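Tumour necrosis factor receptor (PDB 3ON9) probably dampens host defence by binding tumour necrosis factor and chemokines, the chain here being its SECRET domain, a chemokine-binding beta-sandwich. Local coordinates at residues 45-50 and 79-84; 52-57 and 65-70; 103-108 and 138-143; 109-114 and 125-130. All coordinates share one frame; numbering follows the deposited sequence.

The four contacts illustrate how a two-sheet sandwich spends different chemistry at different places. Contact 2 lies within one sheet, joining its outermost strand 51-59 to strand 62-69 by backbone bonds and rings laid over glycines. Contact 4 runs between the sheets, near the centre of the domain, and is made almost wholly by side chains. Contacts 1 and 3 sit further out, where loops are fastened to strands: contact 1 by a disulfide and a salt bridge, contact 3 by a carboxylate receiving backbone N-H groups. Contacts 3 and 4 meet where D140 binds H109, contacts 1 and 4 reach adjacent strands 82-89 and 110-116 of one sheet, and contacts 1 and 2 touch between V50 and N70.

Contact 1: residues 45-50 and 79-84; sequences EDCTPV and TQCKIN
C47 and C81 are joined covalently, their SG atoms 2.0 Å apart, with a disulfide torsion of 85°, close to the relaxed right-angled value. C81 SG stands anti to its own backbone N (chi1 175°), and on the apolar side I83 CD1 packs against C47 SG at 3.9 Å. Charge supplies the second link. K82 and D46 lie side by side, and the lysine chain bends at chi3 and chi4 to bring NZ within 2.7 Å of D46 OD2, at the anti lone pair of that oxygen. NZ also donates to Q80 O at 2.7 Å, so two acceptors, one from each segment, grip the ammonium group. These bonds tie the loop after strand 38-45 to the beginning of strand 82-89, its neighbour in one sheet of the beta-sandwich, while I9 of the other sheet touches both cysteines. Among the hydrogen bonds, K82 N reaches E45 O at 3.0 Å, and T79 OG1 reaches D46 O at 2.9 Å, tilted 24° from the carbonyl plane; Q75 NE2 is a further donor to D46 O. Water extends the network, one bridging E45 N to K82 O and another joining T79 OG1 to T48 OG1, which is also bonded to D76 N.

Contact 2: residues 52-57 and 65-70; sequences IGDYYS and SGFFTN
I52 and G53 together face F68 in a classic beta bulge, set in the hairpin of strands 51-59 and 62-69 at the edge of one sheet of the sandwich. F68 O accepts I52 N at 3.0 Å and, weakly, G53 N at 3.4 Å, while F68 N returns a bond to G53 O. Further along, Y55 and G66 form a hydrogen-bonded antiparallel pair, bound in both directions between their N and O atoms. The two pairs repeat one theme on the same face of the sheet. Y55 CG takes the crowded position between backbone N and carbonyl carbon (chi1 57°), and the ring spreads across the opposite strand, with G66 N 3.5 Å above its plane, over the centre, and G66 CA 4.0 Å from its centroid. The F68 ring likewise has G53 CA over one face, 4.2 Å from its centroid in a CH-pi contact, though offset toward the rim. On the other face D54 and F67 run side by side, D54 CB approaching F67 CD1 at 3.8 Å, and S65 CB meets the edge of the Y56 ring at CD1, 3.9 Å away. That face turns to the second sheet, where I33, I40 and L42 pack on F67. Glycines lying opposite aromatic residues, each covered by its partner's ring, are the hallmark of aromatic rescue of glycine in antiparallel sheets.

Contact 3: residues 103-108 and 138-143; sequences KVYLMP and DMDVVA
D140 receives the backbone of L106 and M107, so that one carboxylate fastens the loop before strand 110-116 to the outermost strand 140-145 of the other sheet of the sandwich. The approach begins just before that strand, where D138 O lies 3.5 Å from L106 CD1 and 3.7 Å from M107 CE. M139 turns its CB away from the loop, and its side chain packs on V128 and A130 of the adjacent strand. D140 then divides its oxygens between two successive N-H groups. L106 N donates to OD1 at 2.8 Å in an almost straight bond, 175° at the hydrogen, and M107 N donates to OD2 at 2.9 Å on its syn lone pair. OD2 also binds H109 NE2, and three such donors would be expected to stabilise negative charge on this buried group. Two neighbours enclose the carboxylate further: the Y105 ring, turned 67° from its plane, has OD1 at its edge, and the M107 chain bends at chi3 (-70°), with CE coming within 3.7 Å of D140 CG. V141 contributes its carbonyl, V141 O lying at the edge of the Y105 ring, 3.6 Å from CE1. V142 crosses Y105 at about a right angle. Its CG2 touches Y105 CZ at 3.6 Å, and its CG1 comes within 3.4 Å of Y105 OH, the hydroxyl bound to T102 OG1.

Contact 4: residues 109-114 and 125-130; sequences HSETVT and VYIVYA
H109 and Y129 stack face to face, their ring centroids 3.6 Å apart and their planes only 12° from parallel. H109 CG sits over the centre of the tyrosine ring, and ND1 comes within 3.2 Å of Y129 CE2. Beside the stack, E111 OE1 accepts two hydrogen bonds: Y129 OH donates at 2.7 Å to its anti lone pair, and H109 ND1 at 2.8 Å from the syn side. One oxygen thus ties the two stacked rings together. E111 reaches them through a bend at chi2 (-71°), which places CD, while its CB rests on I127 CD1 at 3.7 Å. These residues lie between the two sheets of the beta-sandwich, H109 and E111 partly exposed, Y129 and I127 buried. Strands 110-114 and 125-130 belong to different sheets, their axes 9.5 Å apart at closest approach with N-to-C directions 165° apart, and side chains do most of the bridging. Further along, V113 and V125 meet tip to tip, V113 CG2 and V125 CG1 being 3.9 Å apart, and V113 CG2 is equally close to I127 CD1. In the next shell D140 OD2 takes the bond from H109 NE2. F6 meets the Y129 ring edge-to-face, and I83 packs against E111, I127 and Y129.

Contact 1: residues 45-50 and 79-84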
# COMPACT_ATOMS: atom_id res chain seq x y z
N GLU A 45 -11.33 -4.24 5.25
CA GLU A 45 -12.46 -4.87 5.93
C GLU A 45 -12.09 -6.23 6.52
O GLU A 45 -11.48 -7.06 5.85
CB GLU A 45 -13.67 -5.02 4.99
CG GLU A 45 -14.88 -5.65 5.67
CD GLU A 45 -16.14 -5.59 4.82
OE1 GLU A 45 -16.07 -5.12 3.68
OE2 GLU A 45 -17.21 -6.03 5.30
N ASP A 46 -12.47 -6.43 7.78
CA ASP A 46 -12.25 -7.69 8.50
C ASP A 46 -10.77 -7.96 8.83
O ASP A 46 -10.41 -9.07 9.25
CB ASP A 46 -12.88 -8.88 7.78
CG ASP A 46 -14.40 -8.82 7.78
OD1 ASP A 46 -14.97 -8.36 8.78
OD2 ASP A 46 -15.02 -9.23 6.78
N CYS A 47 -9.93 -6.94 8.65
CA CYS A 47 -8.53 -7.02 9.07
C CYS A 47 -8.46 -6.46 10.48
O CYS A 47 -8.89 -5.34 10.72
CB CYS A 47 -7.63 -6.18 8.16
SG CYS A 47 -7.78 -6.59 6.42
N THR A 48 -7.91 -7.23 11.42
CA THR A 48 -7.92 -6.81 12.82
C THR A 48 -6.89 -5.71 13.10
O THR A 48 -7.21 -4.72 13.74
CB THR A 48 -7.72 -8.00 13.79
OG1 THR A 48 -8.45 -9.15 13.33
CG2 THR A 48 -8.22 -7.63 15.19
N PRO A 49 -5.64 -5.87 12.63
CA PRO A 49 -4.65 -4.83 12.93
C PRO A 49 -5.08 -3.49 12.36
O PRO A 49 -5.47 -3.44 11.19
CB PRO A 49 -3.40 -5.32 12.19
CG PRO A 49 -3.59 -6.84 12.15
CD PRO A 49 -5.05 -7.01 11.89
N VAL A 50 -5.03 -2.44 13.17
CA VAL A 50 -5.56 -1.13 12.75
C VAL A 50 -4.49 -0.27 12.07
O VAL A 50 -3.34 -0.18 12.52
CB VAL A 50 -6.27 -0.37 13.90
CG1 VAL A 50 -7.41 -1.22 14.46
CG2 VAL A 50 -5.31 -0.00 14.99
N THR A 79 -12.12 -14.18 11.09
CA THR A 79 -12.49 -13.19 10.07
C THR A 79 -11.42 -13.15 8.98
O THR A 79 -10.25 -13.44 9.23
CB THR A 79 -12.74 -11.77 10.65
OG1 THR A 79 -11.50 -11.14 11.00
CG2 THR A 79 -13.61 -11.84 11.88
N GLN A 80 -11.84 -12.81 7.76
CA GLN A 80 -10.95 -12.89 6.61
C GLN A 80 -10.53 -11.49 6.15
O GLN A 80 -11.33 -10.75 5.60
CB GLN A 80 -11.62 -13.65 5.46
CG GLN A 80 -12.02 -15.09 5.79
CD GLN A 80 -10.83 -15.97 6.19
OE1 GLN A 80 -9.82 -16.03 5.49
NE2 GLN A 80 -10.96 -16.65 7.33
N CYS A 81 -9.28 -11.14 6.40
CA CYS A 81 -8.77 -9.81 6.08
C CYS A 81 -8.80 -9.57 4.57
O CYS A 81 -8.33 -10.40 3.78
CB CYS A 81 -7.34 -9.68 6.61
SG CYS A 81 -6.48 -8.15 6.17
N LYS A 82 -9.40 -8.45 4.16
CA LYS A 82 -9.48 -8.08 2.75
C LYS A 82 -8.84 -6.70 2.56
O LYS A 82 -9.36 -5.70 3.04
CB LYS A 82 -10.95 -8.08 2.29
CG LYS A 82 -11.63 -9.45 2.42
CD LYS A 82 -13.17 -9.35 2.30
CE LYS A 82 -13.82 -9.06 3.64
NZ LYS A 82 -13.81 -10.26 4.54
N ILE A 83 -7.70 -6.66 1.86
CA ILE A 83 -7.03 -5.40 1.57
C ILE A 83 -7.34 -4.99 0.13
O ILE A 83 -7.01 -5.72 -0.80
CB ILE A 83 -5.51 -5.52 1.74
CG1 ILE A 83 -5.15 -5.77 3.21
CG2 ILE A 83 -4.80 -4.27 1.22
CD1 ILE A 83 -5.38 -4.57 4.13
N ASN A 84 -7.99 -3.85 -0.05
CA ASN A 84 -8.22 -3.30 -1.38
C ASN A 84 -7.47 -2.00 -1.52
O ASN A 84 -7.47 -1.17 -0.60
CB ASN A 84 -9.71 -3.06 -1.67
CG ASN A 84 -10.51 -4.35 -1.72
OD1 ASN A 84 -10.00 -5.41 -2.10
ND2 ASN A 84 -11.79 -4.26 -1.36
O HOH W 1 -11.46 -4.15 2.27
O HOH W 2 -14.68 -12.57 7.17
O HOH W 3 -11.04 -8.89 12.82

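Contact 2: residues 52-57 and 65-70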
# COMPACT_ATOMS: atom_id res chain seq x y z
N ILE A 52 -2.55 2.92 11.32
CA ILE A 52 -2.26 4.06 12.19
C ILE A 52 -1.41 5.14 11.56
O ILE A 52 -1.34 6.25 12.09
CB ILE A 52 -1.54 3.63 13.49
CG1 ILE A 52 -0.22 2.93 13.18
CG2 ILE A 52 -2.46 2.75 14.36
CD1 ILE A 52 0.57 2.56 14.41
N GLY A 53 -0.74 4.83 10.46
CA GLY A 53 0.17 5.80 9.89
C GLY A 53 0.30 5.65 8.40
O GLY A 53 -0.01 4.60 7.84
N ASP A 54 0.76 6.72 7.76
CA ASP A 54 1.05 6.68 6.34
C ASP A 54 2.14 7.66 5.98
O ASP A 54 2.60 8.42 6.82
CB ASP A 54 -0.20 6.89 5.49
CG ASP A 54 -0.93 8.18 5.79
OD1 ASP A 54 -0.31 9.14 6.32
OD2 ASP A 54 -2.13 8.22 5.49
N TYR A 55 2.56 7.63 4.72
CA TYR A 55 3.64 8.51 4.29
C TYR A 55 3.64 8.64 2.77
O TYR A 55 3.06 7.81 2.08
CB TYR A 55 5.00 7.99 4.78
CG TYR A 55 5.34 6.58 4.35
CD1 TYR A 55 6.03 6.34 3.17
CD2 TYR A 55 4.94 5.49 5.11
CE1 TYR A 55 6.34 5.06 2.77
CE2 TYR A 55 5.24 4.20 4.72
CZ TYR A 55 5.94 3.99 3.55
OH TYR A 55 6.24 2.69 3.15
N TYR A 56 4.27 9.70 2.29
CA TYR A 56 4.41 9.99 0.87
C TYR A 56 5.62 10.91 0.77
O TYR A 56 5.59 12.04 1.27
CB TYR A 56 3.13 10.66 0.33
CG TYR A 56 3.24 11.16 -1.10
CD1 TYR A 56 2.98 10.31 -2.17
CD2 TYR A 56 3.59 12.48 -1.37
CE1 TYR A 56 3.09 10.77 -3.49
CE2 TYR A 56 3.70 12.93 -2.68
CZ TYR A 56 3.44 12.08 -3.73
OH TYR A 56 3.53 12.54 -5.02
N SER A 57 6.69 10.43 0.16
CA SER A 57 7.95 11.15 0.16
C SER A 57 8.59 11.04 -1.22
O SER A 57 8.58 9.97 -1.84
CB SER A 57 8.88 10.57 1.23
OG SER A 57 10.04 11.36 1.36
N SER A 65 5.46 5.68 -0.93
CA SER A 65 4.30 5.99 -0.10
C SER A 65 3.80 4.72 0.55
O SER A 65 4.20 3.63 0.16
CB SER A 65 3.20 6.65 -0.94
OG SER A 65 2.60 5.74 -1.84
N GLY A 66 2.95 4.83 1.57
CA GLY A 66 2.43 3.62 2.16
C GLY A 66 1.55 3.86 3.35
O GLY A 66 1.39 5.00 3.80
N PHE A 67 0.95 2.78 3.84
CA PHE A 67 0.15 2.78 5.07
C PHE A 67 0.63 1.60 5.92
O PHE A 67 1.03 0.57 5.37
CB PHE A 67 -1.33 2.54 4.78
CG PHE A 67 -1.93 3.43 3.72
CD1 PHE A 67 -2.75 4.49 4.07
CD2 PHE A 67 -1.72 3.16 2.37
CE1 PHE A 67 -3.33 5.30 3.11
CE2 PHE A 67 -2.29 3.95 1.39
CZ PHE A 67 -3.10 5.04 1.77
N PHE A 68 0.58 1.71 7.24
CA PHE A 68 0.94 0.58 8.07
C PHE A 68 0.15 0.54 9.36
O PHE A 68 -0.41 1.55 9.79
CB PHE A 68 2.45 0.58 8.37
CG PHE A 68 2.90 1.81 9.10
CD1 PHE A 68 2.98 1.82 10.49
CD2 PHE A 68 3.24 2.95 8.41
CE1 PHE A 68 3.40 2.96 11.17
CE2 PHE A 68 3.66 4.09 9.07
CZ PHE A 68 3.74 4.10 10.46
N THR A 69 0.11 -0.64 9.97
CA THR A 69 -0.70 -0.85 11.16
C THR A 69 0.12 -0.84 12.43
O THR A 69 1.33 -0.98 12.42
CB THR A 69 -1.39 -2.23 11.13
OG1 THR A 69 -0.39 -3.26 11.24
CG2 THR A 69 -2.16 -2.42 9.85
N ASN A 70 -0.60 -0.69 13.53
CA ASN A 70 -0.10 -1.10 14.82
C ASN A 70 0.27 -2.58 14.74
O ASN A 70 -0.37 -3.34 14.01
CB ASN A 70 -1.22 -0.90 15.84
CG ASN A 70 -0.89 -1.49 17.20
OD1 ASN A 70 0.20 -1.29 17.73
ND2 ASN A 70 -1.84 -2.22 17.77

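Contact 3: residues 103-108 and 138-143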
# COMPACT_ATOMS: atom_id res chain seq x y z
N LYS A 103 1.12 -16.32 -5.87
CA LYS A 103 -0.21 -16.55 -5.29
C LYS A 103 -0.24 -17.62 -4.20
O LYS A 103 -1.32 -17.99 -3.71
CB LYS A 103 -1.24 -16.87 -6.37
CG LYS A 103 -0.95 -18.08 -7.24
CD LYS A 103 -2.19 -18.37 -8.07
CE LYS A 103 -2.08 -19.66 -8.86
NZ LYS A 103 -3.37 -19.90 -9.55
N VAL A 104 0.93 -18.08 -3.79
CA VAL A 104 1.04 -19.05 -2.70
C VAL A 104 1.52 -18.37 -1.42
O VAL A 104 2.64 -17.83 -1.37
CB VAL A 104 2.00 -20.20 -3.06
CG1 VAL A 104 2.14 -21.16 -1.88
CG2 VAL A 104 1.51 -20.92 -4.30
N TYR A 105 0.68 -18.37 -0.39
CA TYR A 105 0.96 -17.63 0.85
C TYR A 105 0.84 -18.53 2.07
O TYR A 105 0.23 -19.60 2.02
CB TYR A 105 0.05 -16.40 0.95
CG TYR A 105 0.33 -15.45 -0.19
CD1 TYR A 105 1.53 -14.76 -0.24
CD2 TYR A 105 -0.57 -15.30 -1.25
CE1 TYR A 105 1.83 -13.93 -1.30
CE2 TYR A 105 -0.27 -14.46 -2.31
CZ TYR A 105 0.92 -13.78 -2.33
OH TYR A 105 1.24 -12.93 -3.37
N LEU A 106 1.43 -18.09 3.18
CA LEU A 106 1.44 -18.88 4.39
C LEU A 106 0.25 -18.56 5.30
O LEU A 106 -0.17 -19.40 6.09
CB LEU A 106 2.74 -18.67 5.16
CG LEU A 106 4.00 -19.06 4.39
CD1 LEU A 106 5.26 -18.62 5.12
CD2 LEU A 106 4.01 -20.56 4.14
N MET A 107 -0.29 -17.35 5.17
CA MET A 107 -1.35 -16.89 6.06
C MET A 107 -2.57 -16.48 5.25
O MET A 107 -2.45 -16.10 4.09
CB MET A 107 -0.86 -15.71 6.90
CG MET A 107 0.17 -16.10 7.95
SD MET A 107 1.10 -14.70 8.59
CE MET A 107 2.11 -14.24 7.18
N PRO A 108 -3.76 -16.58 5.85
CA PRO A 108 -5.03 -16.20 5.20
C PRO A 108 -5.19 -14.69 5.05
O PRO A 108 -5.07 -13.96 6.03
CB PRO A 108 -6.10 -16.73 6.18
CG PRO A 108 -5.39 -17.70 7.05
CD PRO A 108 -3.99 -17.20 7.17
N ASP A 138 9.22 -15.67 7.03
CA ASP A 138 7.86 -16.21 7.06
C ASP A 138 6.76 -15.18 6.75
O ASP A 138 5.58 -15.52 6.78
CB ASP A 138 7.57 -16.87 8.41
CG ASP A 138 8.18 -18.25 8.53
OD1 ASP A 138 8.68 -18.76 7.51
OD2 ASP A 138 8.15 -18.82 9.65
N MET A 139 7.14 -13.94 6.48
CA MET A 139 6.16 -12.93 6.08
C MET A 139 5.55 -13.30 4.73
O MET A 139 6.19 -13.95 3.91
CB MET A 139 6.81 -11.55 5.98
CG MET A 139 7.49 -11.04 7.24
SD MET A 139 7.93 -9.29 7.11
CE MET A 139 8.65 -9.23 5.48
N ASP A 140 4.31 -12.87 4.48
CA ASP A 140 3.71 -12.98 3.14
C ASP A 140 3.91 -11.63 2.45
O ASP A 140 3.51 -10.59 2.98
CB ASP A 140 2.21 -13.27 3.22
CG ASP A 140 1.90 -14.71 3.51
OD1 ASP A 140 2.76 -15.59 3.29
OD2 ASP A 140 0.76 -14.98 3.97
N VAL A 141 4.55 -11.65 1.29
CA VAL A 141 4.79 -10.46 0.50
C VAL A 141 4.03 -10.55 -0.80
O VAL A 141 4.38 -11.36 -1.67
CB VAL A 141 6.29 -10.27 0.20
CG1 VAL A 141 6.50 -9.05 -0.70
CG2 VAL A 141 7.08 -10.12 1.49
N VAL A 142 2.98 -9.74 -0.94
CA VAL A 142 2.20 -9.73 -2.18
C VAL A 142 2.69 -8.56 -3.03
O VAL A 142 2.52 -7.40 -2.65
CB VAL A 142 0.69 -9.59 -1.91
CG1 VAL A 142 -0.09 -9.83 -3.19
CG2 VAL A 142 0.24 -10.56 -0.81
N ALA A 143 3.33 -8.86 -4.16
CA ALA A 143 4.00 -7.83 -4.96
C ALA A 143 3.36 -7.62 -6.32
O ALA A 143 2.95 -8.58 -6.98
CB ALA A 143 5.50 -8.14 -5.11

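Contact 4: residues 109-114 and 125-130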
# COMPACT_ATOMS: atom_id res chain seq x y z
N HIS A 109 -5.45 -14.26 3.83
CA HIS A 109 -5.80 -12.87 3.53
C HIS A 109 -6.12 -12.80 2.03
O HIS A 109 -5.71 -13.67 1.27
CB HIS A 109 -4.63 -11.94 3.87
CG HIS A 109 -3.30 -12.47 3.46
ND1 HIS A 109 -2.86 -12.43 2.15
CD2 HIS A 109 -2.33 -13.09 4.16
CE1 HIS A 109 -1.67 -12.99 2.07
NE2 HIS A 109 -1.33 -13.42 3.28
N SER A 110 -6.87 -11.79 1.63
CA SER A 110 -7.19 -11.60 0.21
C SER A 110 -6.85 -10.16 -0.11
O SER A 110 -6.97 -9.29 0.76
CB SER A 110 -8.68 -11.81 -0.04
OG SER A 110 -9.13 -13.04 0.51
N GLU A 111 -6.41 -9.90 -1.33
CA GLU A 111 -6.11 -8.53 -1.70
C GLU A 111 -6.38 -8.25 -3.17
O GLU A 111 -6.31 -9.15 -4.02
CB GLU A 111 -4.68 -8.13 -1.28
CG GLU A 111 -3.57 -9.08 -1.65
CD GLU A 111 -3.57 -10.39 -0.86
OE1 GLU A 111 -3.72 -10.40 0.39
OE2 GLU A 111 -3.40 -11.43 -1.52
N THR A 112 -6.76 -7.00 -3.46
CA THR A 112 -6.92 -6.54 -4.83
C THR A 112 -6.28 -5.18 -4.97
O THR A 112 -6.35 -4.35 -4.05
CB THR A 112 -8.39 -6.44 -5.28
OG1 THR A 112 -9.00 -5.27 -4.71
CG2 THR A 112 -9.15 -7.69 -4.88
N VAL A 113 -5.63 -4.98 -6.10
CA VAL A 113 -4.96 -3.72 -6.41
C VAL A 113 -5.44 -3.28 -7.77
O VAL A 113 -5.38 -4.04 -8.74
CB VAL A 113 -3.44 -3.89 -6.42
CG1 VAL A 113 -2.78 -2.61 -6.93
CG2 VAL A 113 -2.94 -4.27 -5.02
N THR A 114 -5.92 -2.05 -7.84
CA THR A 114 -6.52 -1.49 -9.04
C THR A 114 -5.84 -0.17 -9.39
O THR A 114 -5.45 0.56 -8.49
CB THR A 114 -8.02 -1.20 -8.81
OG1 THR A 114 -8.72 -2.44 -8.68
CG2 THR A 114 -8.61 -0.39 -9.96
N VAL A 125 3.44 -2.07 -6.03
CA VAL A 125 2.68 -2.20 -4.79
C VAL A 125 3.16 -3.43 -4.03
O VAL A 125 3.38 -4.49 -4.62
CB VAL A 125 1.18 -2.32 -5.08
CG1 VAL A 125 0.41 -2.61 -3.80
CG2 VAL A 125 0.69 -1.04 -5.72
N TYR A 126 3.37 -3.27 -2.73
CA TYR A 126 3.62 -4.40 -1.85
C TYR A 126 2.62 -4.40 -0.71
O TYR A 126 2.46 -3.39 -0.03
CB TYR A 126 5.04 -4.37 -1.29
CG TYR A 126 6.12 -4.16 -2.32
CD1 TYR A 126 6.71 -5.23 -2.98
CD2 TYR A 126 6.55 -2.88 -2.64
CE1 TYR A 126 7.71 -5.02 -3.94
CE2 TYR A 126 7.54 -2.67 -3.58
CZ TYR A 126 8.11 -3.73 -4.22
OH TYR A 126 9.10 -3.47 -5.16
N ILE A 127 1.96 -5.53 -0.51
CA ILE A 127 1.10 -5.71 0.65
C ILE A 127 1.73 -6.84 1.46
O ILE A 127 1.85 -7.96 0.98
CB ILE A 127 -0.32 -6.09 0.24
CG1 ILE A 127 -0.89 -4.98 -0.64
CG2 ILE A 127 -1.20 -6.29 1.50
CD1 ILE A 127 -2.19 -5.33 -1.32
N VAL A 128 2.15 -6.53 2.68
CA VAL A 128 3.00 -7.42 3.45
C VAL A 128 2.37 -7.72 4.79
O VAL A 128 2.12 -6.82 5.59
CB VAL A 128 4.39 -6.80 3.65
CG1 VAL A 128 5.29 -7.75 4.44
CG2 VAL A 128 5.02 -6.48 2.30
N TYR A 129 2.09 -9.00 5.02
CA TYR A 129 1.52 -9.44 6.28
C TYR A 129 2.61 -10.16 7.07
O TYR A 129 3.27 -11.08 6.55
CB TYR A 129 0.39 -10.42 6.02
CG TYR A 129 -0.69 -9.94 5.07
CD1 TYR A 129 -1.87 -9.42 5.56
CD2 TYR A 129 -0.52 -10.03 3.69
CE1 TYR A 129 -2.87 -9.00 4.71
CE2 TYR A 129 -1.52 -9.61 2.82
CZ TYR A 129 -2.70 -9.10 3.34
OH TYR A 129 -3.71 -8.70 2.51
N ALA A 130 2.80 -9.74 8.31
CA ALA A 130 3.82 -10.36 9.16
C ALA A 130 3.31 -10.66 10.56
O ALA A 130 2.62 -9.85 11.17
CB ALA A 130 5.05 -9.46 9.25